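PDB 6JWS: 7,8-dihydro-6-hydroxymethylpterin pyrophosphokinase-dihydropteroate synthase from Plasmodium falciparum, which probably catalyses two successive steps of folate biosynthesis, pyrophosphorylation of 6-hydroxymethyl-7,8-dihydropterin by ATP and condensation of the product with 4-aminobenzoate to 7,8-dihydropteroate. Local coordinates for residues 218-224 and 313-318; 227-231 and 306-310; 484-490 and 510-516. The protein carries 1 engineered substitution. Numbering follows the deposited sequence.

Contact 1: residues 218-224 and 313-318. With ATP (adenosine-5'-triphosphate), chain J.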
loop_
_atom_site.group_PDB
_atom_site.type_symbol
_atom_site.label_atom_id
_atom_site.label_comp_id
_atom_site.label_asym_id
_atom_site.label_seq_id
_atom_site.Cartn_x
_atom_site.Cartn_y
_atom_site.Cartn_z
ATOM N N THR B 218 2.633 -24.444 -44.546
ATOM C CA THR B 218 4.054 -24.202 -44.366
ATOM C C THR B 218 4.650 -23.874 -45.732
ATOM O O THR B 218 4.796 -24.760 -46.571
ATOM C CB THR B 218 4.743 -25.451 -43.803
ATOM O OG1 THR B 218 4.033 -25.944 -42.668
ATOM C CG2 THR B 218 6.194 -25.211 -43.444
ATOM N N ILE B 219 5.004 -22.602 -45.935
ATOM C CA ILE B 219 5.414 -22.092 -47.234
ATOM C C ILE B 219 6.705 -21.290 -47.073
ATOM O O ILE B 219 6.844 -20.539 -46.109
ATOM C CB ILE B 219 4.289 -21.215 -47.822
ATOM C CG1 ILE B 219 3.112 -22.070 -48.292
ATOM C CG2 ILE B 219 4.807 -20.289 -48.915
ATOM C CD1 ILE B 219 1.782 -21.370 -48.201
ATOM N N PHE B 220 7.638 -21.465 -48.026
ATOM C CA PHE B 220 8.755 -20.552 -48.222
ATOM C C PHE B 220 9.040 -20.439 -49.719
ATOM O O PHE B 220 9.506 -21.394 -50.334
ATOM C CB PHE B 220 9.992 -20.968 -47.411
ATOM C CG PHE B 220 10.962 -19.841 -47.130
ATOM C CD1 PHE B 220 11.882 -19.430 -48.085
ATOM C CD2 PHE B 220 10.939 -19.165 -45.913
ATOM C CE1 PHE B 220 12.754 -18.377 -47.828
ATOM C CE2 PHE B 220 11.807 -18.114 -45.656
ATOM C CZ PHE B 220 12.719 -17.720 -46.613
ATOM N N MET B 221 8.747 -19.265 -50.292
ATOM C CA MET B 221 8.899 -19.039 -51.721
ATOM C C MET B 221 10.014 -18.020 -51.925
ATOM O O MET B 221 9.850 -16.859 -51.558
ATOM C CB MET B 221 7.597 -18.512 -52.333
ATOM C CG MET B 221 6.544 -19.591 -52.543
ATOM S SD MET B 221 4.963 -18.978 -53.229
ATOM C CE MET B 221 5.517 -18.073 -54.675
ATOM N N LYS B 222 11.124 -18.469 -52.533
ATOM C CA LYS B 222 12.428 -17.843 -52.360
ATOM C C LYS B 222 12.605 -16.611 -53.244
ATOM O O LYS B 222 13.244 -15.645 -52.825
ATOM C CB LYS B 222 13.563 -18.854 -52.553
ATOM C CG LYS B 222 14.004 -19.584 -51.288
ATOM C CD LYS B 222 15.091 -20.618 -51.518
ATOM C CE LYS B 222 14.580 -21.871 -52.202
ATOM N NZ LYS B 222 15.538 -22.996 -52.084
ATOM N N ASN B 223 12.073 -16.650 -54.469
ATOM C CA ASN B 223 12.219 -15.501 -55.350
ATOM C C ASN B 223 10.929 -15.251 -56.120
ATOM O O ASN B 223 10.397 -16.145 -56.778
ATOM C CB ASN B 223 13.475 -15.551 -56.226
ATOM C CG ASN B 223 14.510 -14.517 -55.822
ATOM O OD1 ASN B 223 15.559 -14.405 -56.449
ATOM N ND2 ASN B 223 14.223 -13.749 -54.780
ATOM N N ILE B 224 10.459 -14.004 -56.013
ATOM C CA ILE B 224 9.147 -13.596 -56.477
ATOM C C ILE B 224 9.297 -12.264 -57.206
ATOM O O ILE B 224 9.713 -11.259 -56.620
ATOM C CB ILE B 224 8.129 -13.539 -55.312
ATOM C CG1 ILE B 224 7.922 -14.914 -54.665
ATOM C CG2 ILE B 224 6.808 -12.929 -55.768
ATOM C CD1 ILE B 224 7.073 -14.904 -53.407
ATOM N N ILE B 313 7.601 -7.359 -52.825
ATOM C CA ILE B 313 7.405 -8.739 -52.421
ATOM C C ILE B 313 8.539 -9.585 -52.991
ATOM O O ILE B 313 8.490 -10.025 -54.137
ATOM C CB ILE B 313 6.019 -9.259 -52.850
ATOM C CG1 ILE B 313 4.895 -8.361 -52.330
ATOM C CG2 ILE B 313 5.831 -10.705 -52.415
ATOM C CD1 ILE B 313 3.511 -8.819 -52.727
ATOM N N GLU B 314 9.554 -9.814 -52.156
ATOM C CA GLU B 314 10.754 -10.524 -52.562
ATOM C C GLU B 314 10.576 -12.017 -52.310
ATOM O O GLU B 314 11.113 -12.830 -53.052
ATOM C CB GLU B 314 11.979 -9.969 -51.830
ATOM C CG GLU B 314 12.220 -8.488 -52.087
ATOM C CD GLU B 314 13.674 -8.044 -52.093
ATOM O OE1 GLU B 314 14.458 -8.575 -51.278
ATOM O OE2 GLU B 314 14.024 -7.172 -52.920
ATOM N N PHE B 315 9.841 -12.365 -51.246
ATOM C CA PHE B 315 9.607 -13.759 -50.897
ATOM C C PHE B 315 8.374 -13.855 -50.002
ATOM O O PHE B 315 7.873 -12.839 -49.533
ATOM C CB PHE B 315 10.860 -14.391 -50.274
ATOM C CG PHE B 315 11.207 -13.912 -48.885
ATOM C CD1 PHE B 315 11.847 -12.698 -48.686
ATOM C CD2 PHE B 315 10.884 -14.676 -47.770
ATOM C CE1 PHE B 315 12.161 -12.263 -47.405
ATOM C CE2 PHE B 315 11.199 -14.239 -46.489
ATOM C CZ PHE B 315 11.838 -13.033 -46.307
ATOM N N LEU B 316 7.882 -15.082 -49.802
ATOM C CA LEU B 316 6.784 -15.326 -48.888
ATOM C C LEU B 316 7.164 -16.415 -47.890
ATOM O O LEU B 316 7.450 -17.543 -48.280
ATOM C CB LEU B 316 5.530 -15.733 -49.670
ATOM C CG LEU B 316 4.276 -15.906 -48.810
ATOM C CD1 LEU B 316 3.860 -14.578 -48.183
ATOM C CD2 LEU B 316 3.130 -16.509 -49.612
ATOM N N SER B 317 7.097 -16.077 -46.596
ATOM C CA SER B 317 7.322 -17.061 -45.550
ATOM C C SER B 317 6.062 -17.216 -44.701
ATOM O O SER B 317 5.630 -16.269 -44.045
ATOM C CB SER B 317 8.522 -16.692 -44.702
ATOM O OG SER B 317 8.813 -17.742 -43.783
ATOM N N ILE B 318 5.479 -18.415 -44.719
ATOM C CA ILE B 318 4.400 -18.747 -43.808
ATOM C C ILE B 318 4.777 -20.018 -43.063
ATOM O O ILE B 318 4.988 -21.050 -43.689
ATOM C CB ILE B 318 3.045 -18.919 -44.526
ATOM C CG1 ILE B 318 2.699 -17.750 -45.453
ATOM C CG2 ILE B 318 1.938 -19.212 -43.515
ATOM C CD1 ILE B 318 2.117 -16.549 -44.768
HETATM P PG ATP J . 9.255 -9.002 -42.842
HETATM O O1G ATP J . 9.565 -8.774 -41.374
HETATM O O2G ATP J . 9.775 -10.335 -43.353
HETATM O O3G ATP J . 7.784 -8.802 -43.145
HETATM P PB ATP J . 10.802 -6.467 -43.299
HETATM O O1B ATP J . 11.822 -6.178 -44.345
HETATM O O2B ATP J . 11.194 -6.420 -41.855
HETATM O O3B ATP J . 10.098 -7.866 -43.652
HETATM P PA ATP J . 8.452 -5.331 -44.629
HETATM O O1A ATP J . 7.182 -5.923 -44.099
HETATM O O2A ATP J . 8.420 -3.924 -45.131
HETATM O O3A ATP J . 9.581 -5.455 -43.499
HETATM O "O5'" ATP J . 9.058 -6.285 -45.770
HETATM C "C5'" ATP J . 8.363 -7.525 -46.067
HETATM C "C4'" ATP J . 9.210 -8.364 -46.987
HETATM O "O4'" ATP J . 9.267 -9.732 -46.502
HETATM C "C3'" ATP J . 8.700 -8.457 -48.429
HETATM O "O3'" ATP J . 9.817 -8.510 -49.308
HETATM C "C2'" ATP J . 7.843 -9.727 -48.387
HETATM O "O2'" ATP J . 7.736 -10.423 -49.607
HETATM C "C1'" ATP J . 8.628 -10.599 -47.416
HETATM N N9 ATP J . 7.783 -11.546 -46.687
HETATM C C8 ATP J . 7.998 -12.895 -46.579
HETATM N N7 ATP J . 7.079 -13.498 -45.861
HETATM C C5 ATP J . 6.231 -12.476 -45.453
HETATM C C6 ATP J . 5.075 -12.473 -44.650
HETATM N N6 ATP J . 4.562 -13.572 -44.111
HETATM N N1 ATP J . 4.459 -11.280 -44.439
HETATM C C2 ATP J . 4.984 -10.178 -44.995
HETATM N N3 ATP J . 6.068 -10.066 -45.763
HETATM C C4 ATP J . 6.652 -11.266 -45.959
#

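Contact 2: residues 227-231 and 306-310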
loop_
_atom_site.group_PDB
_atom_site.type_symbol
_atom_site.label_atom_id
_atom_site.label_comp_id
_atom_site.label_asym_id
_atom_site.label_seq_id
_atom_site.Cartn_x
_atom_site.Cartn_y
_atom_site.Cartn_z
ATOM N N GLU B 227 4.774 -9.302 -62.227
ATOM C CA GLU B 227 4.605 -8.208 -63.169
ATOM C C GLU B 227 3.379 -7.394 -62.761
ATOM O O GLU B 227 2.451 -7.934 -62.163
ATOM C CB GLU B 227 4.499 -8.730 -64.605
ATOM C CG GLU B 227 5.807 -8.654 -65.379
ATOM C CD GLU B 227 6.880 -9.662 -64.993
ATOM O OE1 GLU B 227 6.663 -10.871 -65.220
ATOM O OE2 GLU B 227 7.932 -9.237 -64.466
ATOM N N LYS B 228 3.403 -6.096 -63.088
ATOM C CA LYS B 228 2.316 -5.169 -62.809
ATOM C C LYS B 228 0.987 -5.757 -63.288
ATOM O O LYS B 228 -0.051 -5.531 -62.670
ATOM C CB LYS B 228 2.583 -3.812 -63.471
ATOM C CG LYS B 228 3.977 -3.230 -63.264
ATOM C CD LYS B 228 4.388 -2.222 -64.322
ATOM C CE LYS B 228 4.759 -2.863 -65.644
ATOM N NZ LYS B 228 4.782 -1.880 -66.755
ATOM N N ASN B 229 1.033 -6.505 -64.397
ATOM C CA ASN B 229 -0.120 -7.212 -64.934
ATOM C C ASN B 229 -0.751 -8.061 -63.830
ATOM O O ASN B 229 -1.941 -7.932 -63.552
ATOM C CB ASN B 229 0.253 -8.025 -66.184
ATOM C CG ASN B 229 -0.809 -9.011 -66.636
ATOM O OD1 ASN B 229 -0.610 -10.224 -66.562
ATOM N ND2 ASN B 229 -1.937 -8.502 -67.109
ATOM N N MET B 230 0.078 -8.898 -63.191
ATOM C CA MET B 230 -0.361 -9.904 -62.233
ATOM C C MET B 230 -0.964 -9.246 -60.987
ATOM O O MET B 230 -2.017 -9.669 -60.512
ATOM C CB MET B 230 0.803 -10.821 -61.840
ATOM C CG MET B 230 0.371 -12.049 -61.069
ATOM S SD MET B 230 -1.200 -12.719 -61.662
ATOM C CE MET B 230 -1.231 -14.305 -60.831
ATOM N N ILE B 231 -0.296 -8.203 -60.481
ATOM C CA ILE B 231 -0.748 -7.469 -59.313
ATOM C C ILE B 231 -2.163 -6.947 -59.566
ATOM O O ILE B 231 -3.058 -7.168 -58.746
ATOM C CB ILE B 231 0.264 -6.368 -58.918
ATOM C CG1 ILE B 231 1.518 -6.974 -58.282
ATOM C CG2 ILE B 231 -0.377 -5.330 -58.009
ATOM C CD1 ILE B 231 2.645 -5.990 -58.037
ATOM N N ILE B 306 0.551 0.654 -57.900
ATOM C CA ILE B 306 0.948 -0.683 -58.326
ATOM C C ILE B 306 2.450 -0.716 -58.618
ATOM O O ILE B 306 3.085 -1.766 -58.504
ATOM C CB ILE B 306 0.085 -1.156 -59.522
ATOM C CG1 ILE B 306 -1.334 -1.543 -59.094
ATOM C CG2 ILE B 306 0.748 -2.290 -60.290
ATOM C CD1 ILE B 306 -2.343 -0.425 -59.206
ATOM N N ASN B 307 3.011 0.448 -58.959
ATOM C CA ASN B 307 4.402 0.573 -59.368
ATOM C C ASN B 307 5.337 0.235 -58.206
ATOM O O ASN B 307 6.191 -0.641 -58.332
ATOM C CB ASN B 307 4.679 1.944 -59.992
ATOM C CG ASN B 307 3.744 2.263 -61.141
ATOM O OD1 ASN B 307 2.970 3.216 -61.070
ATOM N ND2 ASN B 307 3.796 1.461 -62.194
ATOM N N ASN B 308 5.147 0.928 -57.075
ATOM C CA ASN B 308 5.971 0.771 -55.886
ATOM C C ASN B 308 5.927 -0.673 -55.395
ATOM O O ASN B 308 6.881 -1.147 -54.780
ATOM C CB ASN B 308 5.522 1.711 -54.764
ATOM C CG ASN B 308 5.332 3.138 -55.232
ATOM O OD1 ASN B 308 4.208 3.567 -55.483
ATOM N ND2 ASN B 308 6.424 3.873 -55.368
ATOM N N MET B 309 4.816 -1.356 -55.703
ATOM C CA MET B 309 4.479 -2.661 -55.154
ATOM C C MET B 309 5.324 -3.768 -55.786
ATOM O O MET B 309 5.575 -4.781 -55.137
ATOM C CB MET B 309 2.990 -2.978 -55.349
ATOM C CG MET B 309 2.057 -2.237 -54.383
ATOM S SD MET B 309 0.280 -2.612 -54.563
ATOM C CE MET B 309 0.299 -4.400 -54.431
ATOM N N VAL B 310 5.767 -3.568 -57.037
ATOM C CA VAL B 310 6.365 -4.630 -57.840
ATOM C C VAL B 310 7.540 -5.292 -57.115
ATOM O O VAL B 310 7.623 -6.520 -57.058
ATOM C CB VAL B 310 6.744 -4.174 -59.268
ATOM C CG1 VAL B 310 5.520 -3.899 -60.124
ATOM C CG2 VAL B 310 7.697 -2.986 -59.293
#

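Contact 3: residues 484-490 and 510-516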
loop_
_atom_site.group_PDB
_atom_site.type_symbol
_atom_site.label_atom_id
_atom_site.label_comp_id
_atom_site.label_asym_id
_atom_site.label_seq_id
_atom_site.Cartn_x
_atom_site.Cartn_y
_atom_site.Cartn_z
ATOM N N ILE B 484 -27.808 0.730 -21.193
ATOM C CA ILE B 484 -27.892 -0.602 -21.778
ATOM C C ILE B 484 -28.736 -0.511 -23.048
ATOM O O ILE B 484 -29.063 -1.539 -23.674
ATOM C CB ILE B 484 -28.519 -1.601 -20.787
ATOM C CG1 ILE B 484 -29.972 -1.234 -20.452
ATOM C CG2 ILE B 484 -27.657 -1.740 -19.533
ATOM C CD1 ILE B 484 -30.645 -2.196 -19.483
ATOM N N ASN B 485 -29.074 0.726 -23.427
ATOM C CA ASN B 485 -30.123 0.922 -24.411
ATOM C C ASN B 485 -29.542 1.277 -25.774
ATOM O O ASN B 485 -28.928 2.322 -25.963
ATOM C CB ASN B 485 -31.227 1.861 -23.917
ATOM C CG ASN B 485 -32.381 1.919 -24.890
ATOM O OD1 ASN B 485 -32.346 2.686 -25.858
ATOM N ND2 ASN B 485 -33.385 1.081 -24.670
ATOM N N TYR B 486 -29.767 0.377 -26.728
ATOM C CA TYR B 486 -29.360 0.554 -28.108
ATOM C C TYR B 486 -29.737 1.934 -28.664
ATOM O O TYR B 486 -28.873 2.636 -29.196
ATOM C CB TYR B 486 -29.977 -0.560 -28.949
ATOM C CG TYR B 486 -29.593 -0.482 -30.400
ATOM C CD1 TYR B 486 -30.294 0.328 -31.286
ATOM C CD2 TYR B 486 -28.542 -1.233 -30.888
ATOM C CE1 TYR B 486 -29.951 0.401 -32.622
ATOM C CE2 TYR B 486 -28.188 -1.185 -32.227
ATOM C CZ TYR B 486 -28.885 -0.350 -33.089
ATOM O OH TYR B 486 -28.539 -0.301 -34.409
ATOM N N ASN B 487 -31.019 2.321 -28.562
ATOM C CA ASN B 487 -31.487 3.550 -29.196
ATOM C C ASN B 487 -30.785 4.772 -28.610
ATOM O O ASN B 487 -30.388 5.672 -29.349
ATOM C CB ASN B 487 -33.014 3.677 -29.192
ATOM C CG ASN B 487 -33.630 2.838 -30.296
ATOM O OD1 ASN B 487 -32.984 2.561 -31.300
ATOM N ND2 ASN B 487 -34.860 2.392 -30.119
ATOM N N VAL B 488 -30.605 4.783 -27.286
ATOM C CA VAL B 488 -29.930 5.885 -26.622
ATOM C C VAL B 488 -28.485 5.938 -27.109
ATOM O O VAL B 488 -28.031 6.975 -27.596
ATOM C CB VAL B 488 -30.046 5.772 -25.085
ATOM C CG1 VAL B 488 -29.063 6.690 -24.358
ATOM C CG2 VAL B 488 -31.477 6.037 -24.615
ATOM N N PHE B 489 -27.780 4.799 -27.041
ATOM C CA PHE B 489 -26.389 4.791 -27.454
ATOM C C PHE B 489 -26.246 5.224 -28.912
ATOM O O PHE B 489 -25.314 5.960 -29.224
ATOM C CB PHE B 489 -25.681 3.451 -27.206
ATOM C CG PHE B 489 -24.171 3.540 -27.372
ATOM C CD1 PHE B 489 -23.406 4.337 -26.533
ATOM C CD2 PHE B 489 -23.509 2.830 -28.365
ATOM C CE1 PHE B 489 -22.026 4.426 -26.683
ATOM C CE2 PHE B 489 -22.126 2.888 -28.486
ATOM C CZ PHE B 489 -21.387 3.704 -27.663
ATOM N N LYS B 490 -27.143 4.747 -29.795
ATOM C CA LYS B 490 -27.082 5.081 -31.215
ATOM C C LYS B 490 -27.178 6.596 -31.448
ATOM O O LYS B 490 -26.386 7.169 -32.183
ATOM C CB LYS B 490 -28.141 4.309 -32.016
ATOM C CG LYS B 490 -28.118 4.576 -33.516
ATOM C CD LYS B 490 -29.082 3.701 -34.317
ATOM C CE LYS B 490 -29.411 4.265 -35.687
ATOM N NZ LYS B 490 -28.198 4.701 -36.421
ATOM N N ASN B 510 -28.950 -6.118 -24.797
ATOM C CA ASN B 510 -29.157 -6.002 -26.227
ATOM C C ASN B 510 -27.810 -6.138 -26.927
ATOM O O ASN B 510 -27.141 -5.129 -27.160
ATOM C CB ASN B 510 -29.844 -4.683 -26.612
ATOM C CG ASN B 510 -30.219 -4.690 -28.080
ATOM O OD1 ASN B 510 -29.736 -5.545 -28.822
ATOM N ND2 ASN B 510 -31.079 -3.765 -28.509
ATOM N N PRO B 511 -27.365 -7.374 -27.263
ATOM C CA PRO B 511 -26.045 -7.593 -27.863
ATOM C C PRO B 511 -25.789 -6.787 -29.135
ATOM O O PRO B 511 -24.630 -6.512 -29.440
ATOM C CB PRO B 511 -25.971 -9.104 -28.098
ATOM C CG PRO B 511 -26.939 -9.656 -27.069
ATOM C CD PRO B 511 -28.067 -8.645 -27.001
ATOM N N GLU B 512 -26.865 -6.303 -29.789
ATOM C CA GLU B 512 -26.728 -5.517 -31.011
ATOM C C GLU B 512 -26.011 -4.191 -30.740
ATOM O O GLU B 512 -25.434 -3.605 -31.654
ATOM C CB GLU B 512 -28.068 -5.295 -31.733
ATOM C CG GLU B 512 -28.919 -6.561 -31.902
ATOM C CD GLU B 512 -28.298 -7.707 -32.698
ATOM O OE1 GLU B 512 -27.452 -7.435 -33.574
ATOM O OE2 GLU B 512 -28.657 -8.886 -32.447
ATOM N N ILE B 513 -26.036 -3.719 -29.483
ATOM C CA ILE B 513 -25.381 -2.464 -29.126
ATOM C C ILE B 513 -23.900 -2.525 -29.495
ATOM O O ILE B 513 -23.270 -1.482 -29.668
ATOM C CB ILE B 513 -25.609 -2.116 -27.636
ATOM C CG1 ILE B 513 -25.410 -0.626 -27.350
ATOM C CG2 ILE B 513 -24.784 -2.996 -26.694
ATOM C CD1 ILE B 513 -25.975 -0.193 -26.015
ATOM N N ILE B 514 -23.373 -3.746 -29.622
ATOM C CA ILE B 514 -21.969 -4.028 -29.899
ATOM C C ILE B 514 -21.601 -3.543 -31.302
ATOM O O ILE B 514 -20.525 -2.980 -31.511
ATOM C CB ILE B 514 -21.693 -5.530 -29.662
ATOM C CG1 ILE B 514 -21.466 -5.808 -28.177
ATOM C CG2 ILE B 514 -20.565 -6.087 -30.522
ATOM C CD1 ILE B 514 -21.789 -7.237 -27.786
ATOM N N LYS B 515 -22.535 -3.683 -32.244
ATOM C CA LYS B 515 -22.340 -3.198 -33.602
ATOM C C LYS B 515 -22.178 -1.684 -33.615
ATOM O O LYS B 515 -21.582 -1.135 -34.536
ATOM C CB LYS B 515 -23.554 -3.496 -34.486
ATOM C CG LYS B 515 -23.906 -4.962 -34.704
ATOM C CD LYS B 515 -25.041 -5.028 -35.707
ATOM C CE LYS B 515 -26.207 -5.893 -35.285
ATOM N NZ LYS B 515 -27.515 -5.242 -35.547
ATOM N N LEU B 516 -22.698 -1.007 -32.595
ATOM C CA LEU B 516 -22.567 0.434 -32.529
ATOM C C LEU B 516 -21.160 0.844 -32.083
ATOM O O LEU B 516 -20.842 2.024 -32.193
ATOM C CB LEU B 516 -23.632 0.998 -31.577
ATOM C CG LEU B 516 -25.108 0.807 -31.965
ATOM C CD1 LEU B 516 -26.017 1.481 -30.937
ATOM C CD2 LEU B 516 -25.392 1.391 -33.348
HETATM O O HOH W 1 -27.230 -3.958 -23.701
#

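Contact 1: residues 218-224 and 313-318
Strands 219-221 and 316-318 form a two-stranded antiparallel ribbon in the HPPK part; its second strand pairs with the adenine of ATP, and the residues just before it bind the ribose. I219 and I318 are a hydrogen-bonded pair: I219 N to I318 O at 2.7 Å and I318 N to I219 O at 2.9 Å. M221 and L316 form the next: M221 N to L316 O at 2.9 Å and L316 N to M221 O at 3.2 Å. Between them, F220 and S317 are a non-hydrogen-bonded pair, so the S317 backbone faces away from the partner strand, toward adenine: S317 N donates to ATP N7 (2.7 Å) and S317 O accepts from ATP N6 (2.9 Å). S317 OG is bonded to P319 O. Beyond the ribbon, I224 N reaches E314 O only weakly (3.3 Å). The ribose is held by E314 N, 3.1 Å from ATP O3', and F315 N, 3.3 Å from ATP O2', while ATP O2' donates to F315 O over a very short 2.4 Å.

Contact 2: residues 227-231 and 306-310
I231 is the central apolar side chain of this contact: its CA-to-CB bond points toward 306-310, and with chi1 m and chi2 t the side chain is extended, CD1 ending 4.0 Å from V310 CA and 4.1 Å from CG1 of V310, whose chi1 is m. Its other branch faces two residues of the opposing segment, I231 CG2 lying 4.0 Å from I306 CG2 and 3.8 Å from M309 CE. M309 is m, t, p; with chi2 t, SD is carried away from the backbone, and the p turn at chi3 sets CE beside I231. I306 has chi1 m and a chi2 of 93°, between wells, which leaves its CD1 5.4 Å from I231 CG2, so that CG2 makes the closer approach. The pieces brought together are the first turn of helix 228-236, with E227 at its N-cap position, and the weakly bonded end of helix 304-309, in the HPPK part of the protein. Both lean on helix 177-190, where V182 touches I231 and M309, and K185, an ATP-binding residue, also touches M309. At the exposed margin K228 contributes its aliphatic portion: CB is 4.0 Å from I306 CG2 and CG is 3.6 Å from V310 CG1, while the m, t, m, t chain carries the ammonium group away from 306-310.

Contact 3: residues 484-490 and 510-516
A leucine methyl sits squarely over an aromatic ring here: L516 CD1 lies 3.8 Å from the centroid of the Y486 ring and 19° off its normal, a CH-pi contact. The same CD1 is 3.7 Å from K490 CB, so L516 fits between side chains one helical turn apart. F489 completes the apolar seam, its CD2 meeting L516 CB and its CB meeting I513 CD1, at 3.7 and 3.8 Å. At the edge of the Y486 ring, CE2 comes within 3.7 Å of E512 O. Polar linkage is indirect: a water donates to I484 O and accepts from N510 N, both at 3.0 Å. An asparagine near the start of each segment ties down its own backbone, N485 OD1 capping helix 486-494 at V488 N (3.1 Å) and N510 OD1 accepting from E512 N (3.1 Å) in an Asx turn. F489 and I513 both rest on L501 of strand 500-503, so the helix after strand 478-482 packs beside helical turns after strand 500-503, as neighbouring beta-alpha units do in a TIM barrel.

Overall arrangement
Contacts 1 and 2 belong to the HPPK part of this bifunctional chain and contact 3 to the TIM-barrel DHPS part. Strand 219-221 runs on to helix 228-236, and helix 304-309 leads back to strand 316-318, so contact 2 falls within the chain interval that contact 1 spans. Their centres are about 17 Å apart, and both contacts rest on helix 177-190, which links the helix pair to the ATP site. Contact 3 comes later, its centre about 44 Å from that of contact 1 and 43 Å from that of contact 2. The side chain of I484 is about 9 Å from bound pteroic acid, whereas contact 1 binds ATP, so the ligands lie in separate parts of the chain.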